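Local coordinates for yuaD protein (Bacillus subtilis, PDB 1ORU) that is of unknown function but contains a MOSC domain, of a family generally assigned molybdenum and pyridoxal phosphate binding and putatively linked to metal-sulfur cluster biosynthesis, at residues T107-S113 with L124-E128; I69-E75 with N97-M103; E128-C132 with A157-R161; K21-T25 with Q134-V138. One frame throughout, in Å; residues are numbered along the deposited sequence. Where two conformers were deposited one is given.

How the interactions relate
From the N terminus, 21-25 opens the longest loop of the set, closed only when helix 133-142 brings 134-138 back in interaction 4. Nested within that loop are interaction 2, where strands 69-73 and 98-101 pair after a helical excursion, and interaction 1, where 107-113 lies against strand 122-128. Interaction 3 begins on Glu128, where interaction 1 ends, and closes at 157-161, so it crosses interaction 4. Interactions 1 and 2 reach the same mixed sheet, while interaction 3 joins the loops before helix 133-142 and after helix 149-156, and interaction 4 packs an N-terminal loop on helix 133-142. Thr107, Val72 and Pro135 all touch 157-161, linking it to interactions 1, 2 and 4.

Interaction 1: residues T107-S113 with L124-E128; sequences TSLKEGS and LCEGE
Loop 107-113 runs antiparallel to residues 124-128 of strand 122-128, starting from the end of a 3-10 segment (Thr107 -57/-24, Ser108 -85/-7), with CA atoms closest at Glu111-Cys125 (4.9 Å) and Thr107-Glu128 (5.8 Å). Starting at Leu124 (chi1 t, chi2 p), CD1 lies 4.0 Å from Gly112 CA. Cys125 has the largest area covered by the loop, 87 Å². Its N donates to Ser113 O (2.9 Å, 172°) and its O accepts from Gly112 N (3.2 Å, 158°). Its side chain points toward the loop in a t rotamer, placing SG 3.5 Å from Leu109 O. What the strand meets here is a type II beta turn, Lys110 to Ser113, entering strand 114-116, the antiparallel neighbour of 122-128 in the mixed sheet of the MOSC domain. Glu111 (-58/140) and Gly112 (102/-17) are its central residues; Ser113 N and OG both donate to Lys110 O, at 3.1 and 2.8 Å. Glu126 points away, OE1 in a salt bridge with Arg66 and OE2 close to the like-charged Glu126 of the second subunit. Gly127 (88/-176) passes close to the Glu111 side chain (chi1 m, chi2 p), with Gly127 N 3.4 Å from Glu111 CG and donating to Cys125 SG at 3.4 Å; a CB here would clash with Glu111 OE2. At Glu128, CG lies 3.4 Å from Thr107 O, and water 1 joins Glu128 N (2.9 Å) to Glu111 OE2 (2.8 Å).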
# COMPACT_ATOMS: atom_id res chain seq x y z
N THR A 107 -14.19 -1.21 -6.33
CA THR A 107 -13.84 -1.51 -4.95
C THR A 107 -13.00 -2.78 -4.80
O THR A 107 -12.25 -2.92 -3.83
CB THR A 107 -15.12 -1.59 -4.09
OG1 THR A 107 -15.83 -0.34 -4.19
CG2 THR A 107 -14.77 -1.83 -2.63
N SER A 108 -13.11 -3.69 -5.77
CA SER A 108 -12.34 -4.93 -5.71
C SER A 108 -10.92 -4.81 -6.26
O SER A 108 -10.14 -5.75 -6.16
CB SER A 108 -13.06 -6.05 -6.46
OG SER A 108 -14.28 -6.38 -5.83
N LEU A 109 -10.57 -3.66 -6.84
CA LEU A 109 -9.23 -3.48 -7.39
C LEU A 109 -8.21 -3.75 -6.29
O LEU A 109 -8.19 -3.07 -5.26
CB LEU A 109 -9.06 -2.06 -7.93
CG LEU A 109 -7.77 -1.79 -8.71
CD1 LEU A 109 -7.75 -2.61 -10.00
CD2 LEU A 109 -7.66 -0.31 -9.02
N LYS A 110 -7.34 -4.73 -6.50
CA LYS A 110 -6.37 -5.10 -5.48
C LYS A 110 -5.25 -4.09 -5.21
O LYS A 110 -4.85 -3.33 -6.09
CB LYS A 110 -5.76 -6.46 -5.81
CG LYS A 110 -6.78 -7.60 -5.75
CD LYS A 110 -6.18 -8.92 -6.17
CE LYS A 110 -7.23 -10.03 -6.16
NZ LYS A 110 -6.71 -11.32 -6.72
N GLU A 111 -4.77 -4.09 -3.97
CA GLU A 111 -3.68 -3.21 -3.58
C GLU A 111 -2.51 -3.55 -4.50
O GLU A 111 -2.28 -4.72 -4.81
CB GLU A 111 -3.30 -3.44 -2.11
CG GLU A 111 -4.36 -2.98 -1.09
CD GLU A 111 -5.43 -4.03 -0.77
OE1 GLU A 111 -5.68 -4.92 -1.62
OE2 GLU A 111 -6.04 -3.95 0.32
N GLY A 112 -1.77 -2.54 -4.95
CA GLY A 112 -0.65 -2.81 -5.84
C GLY A 112 -1.01 -2.48 -7.28
O GLY A 112 -0.13 -2.37 -8.14
N SER A 113 -2.31 -2.36 -7.56
CA SER A 113 -2.76 -2.01 -8.90
C SER A 113 -2.41 -0.55 -9.13
O SER A 113 -2.25 0.21 -8.18
CB SER A 113 -4.28 -2.19 -9.02
OG SER A 113 -4.67 -3.54 -8.85
N LEU A 124 -1.30 4.67 -6.96
CA LEU A 124 -1.03 3.33 -6.44
C LEU A 124 -2.22 2.96 -5.58
O LEU A 124 -2.55 3.66 -4.63
CB LEU A 124 0.25 3.35 -5.59
CG LEU A 124 0.54 2.09 -4.77
CD1 LEU A 124 0.85 0.92 -5.70
CD2 LEU A 124 1.71 2.36 -3.83
N CYS A 125 -2.87 1.85 -5.89
CA CYS A 125 -4.04 1.43 -5.11
C CYS A 125 -3.70 0.96 -3.69
O CYS A 125 -2.88 0.06 -3.49
CB CYS A 125 -4.80 0.33 -5.85
SG CYS A 125 -6.30 -0.16 -4.98
N GLU A 126 -4.33 1.59 -2.69
CA GLU A 126 -4.13 1.21 -1.30
C GLU A 126 -5.36 0.53 -0.69
O GLU A 126 -5.59 0.58 0.52
CB GLU A 126 -3.73 2.43 -0.46
CG GLU A 126 -2.27 2.87 -0.67
CD GLU A 126 -1.25 1.85 -0.18
OE1 GLU A 126 -1.47 1.27 0.91
OE2 GLU A 126 -0.22 1.63 -0.86
N GLY A 127 -6.17 -0.09 -1.55
CA GLY A 127 -7.31 -0.84 -1.06
C GLY A 127 -8.64 -0.16 -0.85
O GLY A 127 -8.82 1.03 -1.12
N GLU A 128 -9.58 -0.94 -0.32
CA GLU A 128 -10.93 -0.49 -0.06
C GLU A 128 -11.06 0.66 0.92
O GLU A 128 -10.35 0.72 1.92
CB GLU A 128 -11.79 -1.63 0.47
CG GLU A 128 -11.87 -2.85 -0.42
CD GLU A 128 -12.87 -3.86 0.11
OE1 GLU A 128 -12.91 -5.00 -0.42
OE2 GLU A 128 -13.61 -3.52 1.06
O HOH W 1 -8.77 -3.57 0.51

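Interaction 2: residues I69-E75 with N97-M103; sequences ISIVSIE and NVAVSGM
Asn97, Val100 and Val98 bury the largest areas in this parallel pairing of strands 69-73 and 98-101, whose axes approach to 4.6 Å at -31°. With helix 74-84 between them, the strands form a beta-alpha-beta unit. Asn97 starts the register: Asn97 N and Val98 N both donate to Ser70 O, at 2.9 and 3.2 Å. Val98 (chi1 t) is bridged with Ile71; Val98 O accepts from Val72 N (3.0 Å), and Ile71 CG1 lies 4.1 Å from Val98 CB. Val100 (chi1 m) faces the same way and pairs with Ser73. Val100 N donates to Val72 O (2.8 Å). Ile74 N donates to Val100 O (2.7 Å), and Val100 CG1 reaches Ile71 CG2 at 3.9 Å. On the other face, Val72 CG2 lies 4.2 Å from Ala99 CB. Beyond the strands Ser73 OG, which also N-caps the helix, donates to Met103 O (3.0 Å), and Glu75 accepts from Gly102 N at OE2 (2.7 Å) and Met103 N at OE1 (3.1 Å). Its carboxylate takes two backbone amides, one on each oxygen, which ties the helix start to the loop after strand 98-101.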
# COMPACT_ATOMS: atom_id res chain seq x y z
N ILE A 69 -5.58 9.99 -2.07
CA ILE A 69 -6.59 10.22 -3.10
C ILE A 69 -7.74 9.23 -2.93
O ILE A 69 -7.52 8.03 -2.75
CB ILE A 69 -5.99 10.03 -4.52
CG1 ILE A 69 -4.81 10.98 -4.73
CG2 ILE A 69 -7.07 10.28 -5.58
CD1 ILE A 69 -5.20 12.46 -4.80
N SER A 70 -8.97 9.73 -3.00
CA SER A 70 -10.14 8.89 -2.86
C SER A 70 -10.83 8.74 -4.21
O SER A 70 -11.06 9.73 -4.90
CB SER A 70 -11.11 9.51 -1.85
OG SER A 70 -12.28 8.73 -1.73
N ILE A 71 -11.14 7.50 -4.58
CA ILE A 71 -11.79 7.23 -5.86
C ILE A 71 -13.07 6.41 -5.73
O ILE A 71 -13.14 5.47 -4.94
CB ILE A 71 -10.86 6.45 -6.82
CG1 ILE A 71 -9.50 7.14 -6.95
CG2 ILE A 71 -11.52 6.32 -8.19
CD1 ILE A 71 -8.55 6.42 -7.88
N VAL A 72 -14.09 6.79 -6.50
CA VAL A 72 -15.36 6.06 -6.51
C VAL A 72 -15.74 5.88 -7.98
O VAL A 72 -15.30 6.64 -8.84
CB VAL A 72 -16.51 6.82 -5.79
CG1 VAL A 72 -16.15 7.06 -4.34
CG2 VAL A 72 -16.81 8.14 -6.50
N SER A 73 -16.56 4.88 -8.28
CA SER A 73 -16.98 4.70 -9.65
C SER A 73 -18.45 5.08 -9.74
O SER A 73 -19.22 4.88 -8.79
CB SER A 73 -16.78 3.25 -10.10
OG SER A 73 -17.91 2.44 -9.81
N ILE A 74 -18.83 5.67 -10.87
CA ILE A 74 -20.22 6.09 -11.08
C ILE A 74 -21.13 4.87 -10.94
O ILE A 74 -22.20 4.96 -10.34
CB ILE A 74 -20.41 6.69 -12.50
CG1 ILE A 74 -19.59 7.98 -12.64
CG2 ILE A 74 -21.89 6.93 -12.77
CD1 ILE A 74 -19.94 9.05 -11.63
N GLU A 75 -20.69 3.74 -11.49
CA GLU A 75 -21.48 2.51 -11.42
C GLU A 75 -21.77 2.08 -9.98
O GLU A 75 -22.92 1.75 -9.65
CB GLU A 75 -20.78 1.37 -12.15
CG GLU A 75 -20.65 1.53 -13.66
CD GLU A 75 -19.42 2.34 -14.06
OE1 GLU A 75 -18.47 2.41 -13.25
OE2 GLU A 75 -19.40 2.88 -15.19
N ASN A 97 -12.25 12.32 -4.85
CA ASN A 97 -11.41 13.24 -5.62
C ASN A 97 -11.51 12.88 -7.09
O ASN A 97 -11.29 13.72 -7.96
CB ASN A 97 -9.95 13.13 -5.17
CG ASN A 97 -9.76 13.56 -3.73
OD1 ASN A 97 -10.03 14.71 -3.38
ND2 ASN A 97 -9.32 12.64 -2.90
N VAL A 98 -11.82 11.62 -7.36
CA VAL A 98 -11.97 11.15 -8.72
C VAL A 98 -13.17 10.21 -8.82
O VAL A 98 -13.33 9.31 -8.00
CB VAL A 98 -10.72 10.37 -9.21
CG1 VAL A 98 -10.87 10.01 -10.69
CG2 VAL A 98 -9.47 11.21 -9.00
N ALA A 99 -14.01 10.46 -9.80
CA ALA A 99 -15.16 9.60 -10.03
C ALA A 99 -14.89 8.99 -11.39
O ALA A 99 -14.76 9.70 -12.39
CB ALA A 99 -16.45 10.43 -10.06
N VAL A 100 -14.77 7.66 -11.43
CA VAL A 100 -14.49 6.98 -12.68
C VAL A 100 -15.71 6.24 -13.22
O VAL A 100 -16.64 5.94 -12.47
CB VAL A 100 -13.34 5.95 -12.52
CG1 VAL A 100 -12.09 6.66 -12.03
CG2 VAL A 100 -13.75 4.85 -11.55
N SER A 101 -15.70 5.97 -14.52
CA SER A 101 -16.77 5.21 -15.15
C SER A 101 -16.09 4.06 -15.87
O SER A 101 -14.90 4.15 -16.21
CB SER A 101 -17.59 6.07 -16.14
OG SER A 101 -16.84 6.49 -17.26
N GLY A 102 -16.81 2.97 -16.07
CA GLY A 102 -16.22 1.82 -16.72
C GLY A 102 -15.58 0.89 -15.71
O GLY A 102 -14.85 -0.03 -16.09
N MSE A 103 -15.85 1.12 -14.43
CA MSE A 103 -15.29 0.27 -13.38
C MSE A 103 -16.36 -0.13 -12.37
O MSE A 103 -16.33 0.28 -11.21
CB MSE A 103 -14.14 1.00 -12.68
CG MSE A 103 -13.02 1.39 -13.64
SE MSE A 103 -11.43 2.01 -12.77
CE MSE A 103 -10.80 0.32 -12.09

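Interaction 3: residues E128-C132 with A157-R161; sequences ENDPC and ALGIR
Two loops of the MOSC domain meet here: 128-132 leads from strand 122-128 into helix 133-142, while the loop 157-161 forms a type II beta turn from Ala157 to Ile160 between helix 149-156 and strand 163-169. The turn is closed by Ile160 N to Ala157 O (2.9 Å), with Leu158 (-56/126) and Gly159 (88/-6) central. The loops' CA atoms are nearest at Asn129-Arg161 and Pro131-Leu158, both 6.2 Å. Pro131, C-gamma endo, points into the other loop: CB packs on Ala157 CB at 4.0 Å, and CD on Leu158 CD1 at 4.2 Å. Leu158 (chi1 t, chi2 p) has CD1 3.9 Å from Asp130 OD1. Chi1 t and chi2 at -123°, between wells, put Arg161 CD 3.2 Å from Asn129 O and 3.8 Å from Pro131 CA; chi3 t then carries the chain on to NE and the guanidinium. Asn129 (chi1 t) places ND2 over one guanidinium face, 3.2 Å from CZ of Arg161. Both facing groups are donors, so they pack without a hydrogen bond; Asn129 OD1 accepts from Arg67 NH2, and Arg161 NH2 donates to Leu94 O. Solvent links the segments: water 3 lies 3.0 Å from Asn129 ND2 and 2.9 Å from Arg161 O, water 4 donates to Asn129 O (2.7 Å) and accepts weakly from Arg161 N (3.2 Å), and water 2 accepts from Gly159 N at 2.6 Å and donates to Glu128 OE2 at 3.3 Å.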
# COMPACT_ATOMS: atom_id res chain seq x y z
N GLU A 128 -9.58 -0.94 -0.32
CA GLU A 128 -10.93 -0.49 -0.06
C GLU A 128 -11.06 0.66 0.92
O GLU A 128 -10.35 0.72 1.92
CB GLU A 128 -11.79 -1.63 0.47
CG GLU A 128 -11.87 -2.85 -0.42
CD GLU A 128 -12.87 -3.86 0.11
OE1 GLU A 128 -12.91 -5.00 -0.42
OE2 GLU A 128 -13.61 -3.52 1.06
N ASN A 129 -11.99 1.55 0.63
CA ASN A 129 -12.26 2.67 1.51
C ASN A 129 -13.47 2.22 2.32
O ASN A 129 -14.57 2.11 1.79
CB ASN A 129 -12.58 3.92 0.69
CG ASN A 129 -12.73 5.16 1.55
OD1 ASN A 129 -12.30 5.18 2.70
ND2 ASN A 129 -13.34 6.20 0.98
N ASP A 130 -13.25 1.93 3.60
CA ASP A 130 -14.32 1.47 4.48
C ASP A 130 -15.32 2.59 4.76
O ASP A 130 -14.93 3.68 5.16
CB ASP A 130 -13.72 0.95 5.79
CG ASP A 130 -14.73 0.24 6.66
OD1 ASP A 130 -15.35 -0.73 6.19
OD2 ASP A 130 -14.91 0.66 7.83
N PRO A 131 -16.62 2.32 4.56
CA PRO A 131 -17.65 3.33 4.80
C PRO A 131 -17.89 3.68 6.27
O PRO A 131 -18.02 2.79 7.13
CB PRO A 131 -18.89 2.72 4.14
CG PRO A 131 -18.67 1.26 4.29
CD PRO A 131 -17.20 1.09 3.99
N CYS A 132 -17.92 4.98 6.55
CA CYS A 132 -18.14 5.49 7.90
C CYS A 132 -19.46 6.26 7.92
O CYS A 132 -20.05 6.53 6.88
CB CYS A 132 -16.99 6.39 8.32
SG CYS A 132 -15.39 5.54 8.44
N ALA A 157 -23.20 0.39 1.58
CA ALA A 157 -22.03 0.86 0.84
C ALA A 157 -20.82 -0.08 0.99
O ALA A 157 -19.87 -0.01 0.21
CB ALA A 157 -21.66 2.27 1.31
N LEU A 158 -20.86 -0.94 2.00
CA LEU A 158 -19.77 -1.88 2.23
C LEU A 158 -19.50 -2.71 0.98
O LEU A 158 -20.41 -3.34 0.43
CB LEU A 158 -20.09 -2.80 3.40
CG LEU A 158 -18.99 -3.80 3.77
CD1 LEU A 158 -17.75 -3.03 4.21
CD2 LEU A 158 -19.47 -4.72 4.88
N GLY A 159 -18.25 -2.70 0.53
CA GLY A 159 -17.87 -3.46 -0.65
C GLY A 159 -18.05 -2.74 -1.97
O GLY A 159 -17.67 -3.26 -3.02
N ILE A 160 -18.65 -1.55 -1.94
CA ILE A 160 -18.87 -0.76 -3.15
C ILE A 160 -18.70 0.73 -2.88
O ILE A 160 -19.32 1.56 -3.54
CB ILE A 160 -20.29 -0.99 -3.74
CG1 ILE A 160 -21.37 -0.69 -2.69
CG2 ILE A 160 -20.43 -2.42 -4.25
CD1 ILE A 160 -22.80 -0.87 -3.20
N ARG A 161 -17.86 1.07 -1.91
CA ARG A 161 -17.66 2.47 -1.58
C ARG A 161 -16.39 3.06 -2.20
O ARG A 161 -16.04 4.21 -1.92
CB ARG A 161 -17.67 2.65 -0.06
CG ARG A 161 -17.78 4.10 0.40
CD ARG A 161 -16.61 4.47 1.28
NE ARG A 161 -16.64 5.86 1.73
CZ ARG A 161 -16.42 6.92 0.97
NH1 ARG A 161 -16.16 6.78 -0.33
NH2 ARG A 161 -16.43 8.13 1.51
O HOH W 2 -16.10 -1.39 1.06
O HOH W 3 -13.58 5.81 -1.99
O HOH W 4 -15.15 0.58 -0.32

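Interaction 4: residues K21-T25 with Q134-V138; sequences KSFVT and QPGEV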
# COMPACT_ATOMS: atom_id res chain seq x y z
N LYS A 21 -12.24 22.83 5.24
CA LYS A 21 -12.27 21.81 6.27
C LYS A 21 -13.35 20.76 6.00
O LYS A 21 -13.32 19.67 6.57
CB LYS A 21 -12.51 22.45 7.64
CG LYS A 21 -11.36 23.30 8.16
CD LYS A 21 -11.04 24.48 7.25
CE LYS A 21 -12.22 25.43 7.09
NZ LYS A 21 -11.89 26.59 6.21
N SER A 22 -14.31 21.10 5.15
CA SER A 22 -15.40 20.17 4.81
C SER A 22 -14.88 19.04 3.93
O SER A 22 -14.04 19.27 3.06
CB SER A 22 -16.49 20.91 4.04
OG SER A 22 -17.43 20.00 3.50
N PHE A 23 -15.36 17.82 4.15
CA PHE A 23 -14.89 16.72 3.32
C PHE A 23 -15.70 16.58 2.05
O PHE A 23 -15.36 15.79 1.17
CB PHE A 23 -14.85 15.40 4.11
CG PHE A 23 -16.20 14.82 4.44
CD1 PHE A 23 -17.03 14.32 3.44
CD2 PHE A 23 -16.61 14.72 5.76
CE1 PHE A 23 -18.25 13.73 3.75
CE2 PHE A 23 -17.83 14.14 6.09
CZ PHE A 23 -18.65 13.64 5.08
N VAL A 24 -16.78 17.35 1.93
CA VAL A 24 -17.59 17.32 0.72
C VAL A 24 -16.78 18.12 -0.30
O VAL A 24 -16.51 19.30 -0.11
CB VAL A 24 -18.98 17.96 0.94
CG1 VAL A 24 -19.71 18.11 -0.38
CG2 VAL A 24 -19.79 17.08 1.89
N THR A 25 -16.37 17.44 -1.36
CA THR A 25 -15.54 18.04 -2.39
C THR A 25 -16.31 18.85 -3.43
O THR A 25 -17.54 18.75 -3.52
CB THR A 25 -14.72 16.95 -3.08
OG1 THR A 25 -15.60 15.94 -3.59
CG2 THR A 25 -13.76 16.30 -2.09
N GLN A 134 -20.20 9.52 8.70
CA GLN A 134 -20.21 10.90 8.21
C GLN A 134 -20.86 11.09 6.83
O GLN A 134 -21.82 11.85 6.71
CB GLN A 134 -18.79 11.47 8.20
CG GLN A 134 -18.13 11.51 9.57
CD GLN A 134 -18.92 12.33 10.58
OE1 GLN A 134 -20.08 12.05 10.85
NE2 GLN A 134 -18.28 13.36 11.13
N PRO A 135 -20.36 10.41 5.79
CA PRO A 135 -20.97 10.57 4.46
C PRO A 135 -22.44 10.18 4.49
O PRO A 135 -23.26 10.75 3.77
CB PRO A 135 -20.14 9.64 3.58
CG PRO A 135 -18.80 9.65 4.25
CD PRO A 135 -19.17 9.53 5.71
N GLY A 136 -22.77 9.21 5.34
CA GLY A 136 -24.15 8.77 5.45
C GLY A 136 -25.03 9.89 5.96
O GLY A 136 -26.17 10.06 5.51
N GLU A 137 -24.51 10.67 6.90
CA GLU A 137 -25.25 11.79 7.47
C GLU A 137 -25.40 12.90 6.44
O GLU A 137 -26.37 13.65 6.46
CB GLU A 137 -24.53 12.28 8.73
CG GLU A 137 -24.37 11.17 9.75
CD GLU A 137 -23.70 11.63 11.03
OE1 GLU A 137 -22.56 12.13 10.96
OE2 GLU A 137 -24.32 11.48 12.10
N VAL A 138 -24.43 12.99 5.53
CA VAL A 138 -24.48 13.98 4.46
C VAL A 138 -25.60 13.57 3.50
O VAL A 138 -26.43 14.40 3.10
CB VAL A 138 -23.15 14.03 3.68
CG1 VAL A 138 -23.29 14.93 2.45
CG2 VAL A 138 -22.04 14.56 4.59
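Phe23 brings the tip of its ring against the first turns of helix 133-142, where it overlaps Gln134, Pro135 and Val138. The closest approaches are CE2 of Phe23 to CB of Gln134 and CZ of Phe23 to CG2 of Val138, both 3.5 Å. CZ of Phe23 also lies 3.7 Å from Pro135 N and 4.1 Å from Pro135 CG. Phe23 is in the p rotamer (chi1 71°), with its CA-to-CB bond directed toward the helix, and it gives up 77 Å² of the 182 Å² buried in total. Because the backbones stay well apart, the nearest CA pair being Val24-Pro135 at 8.4 Å, side chains do the bridging. Two of the residues the ring meets, Gln134 and Val138, stand one helical turn apart, as Val138 N to Gln134 O at 3.1 Å confirms. This is a surface contact by which the loop between strands 5-17 and 26-28 packs on a helix of the MOSC domain. That loop includes an ST turn: Ser22 OG accepts from Val24 N at 3.1 Å, just where the chain presents Phe23 and Val24. Pro135 also packs on Phe153 of helix 149-156 and on Leu94 and Arg161. Val24 adds a second, smaller patch, its CG2 lying 4.1 Å from Val138 CG1.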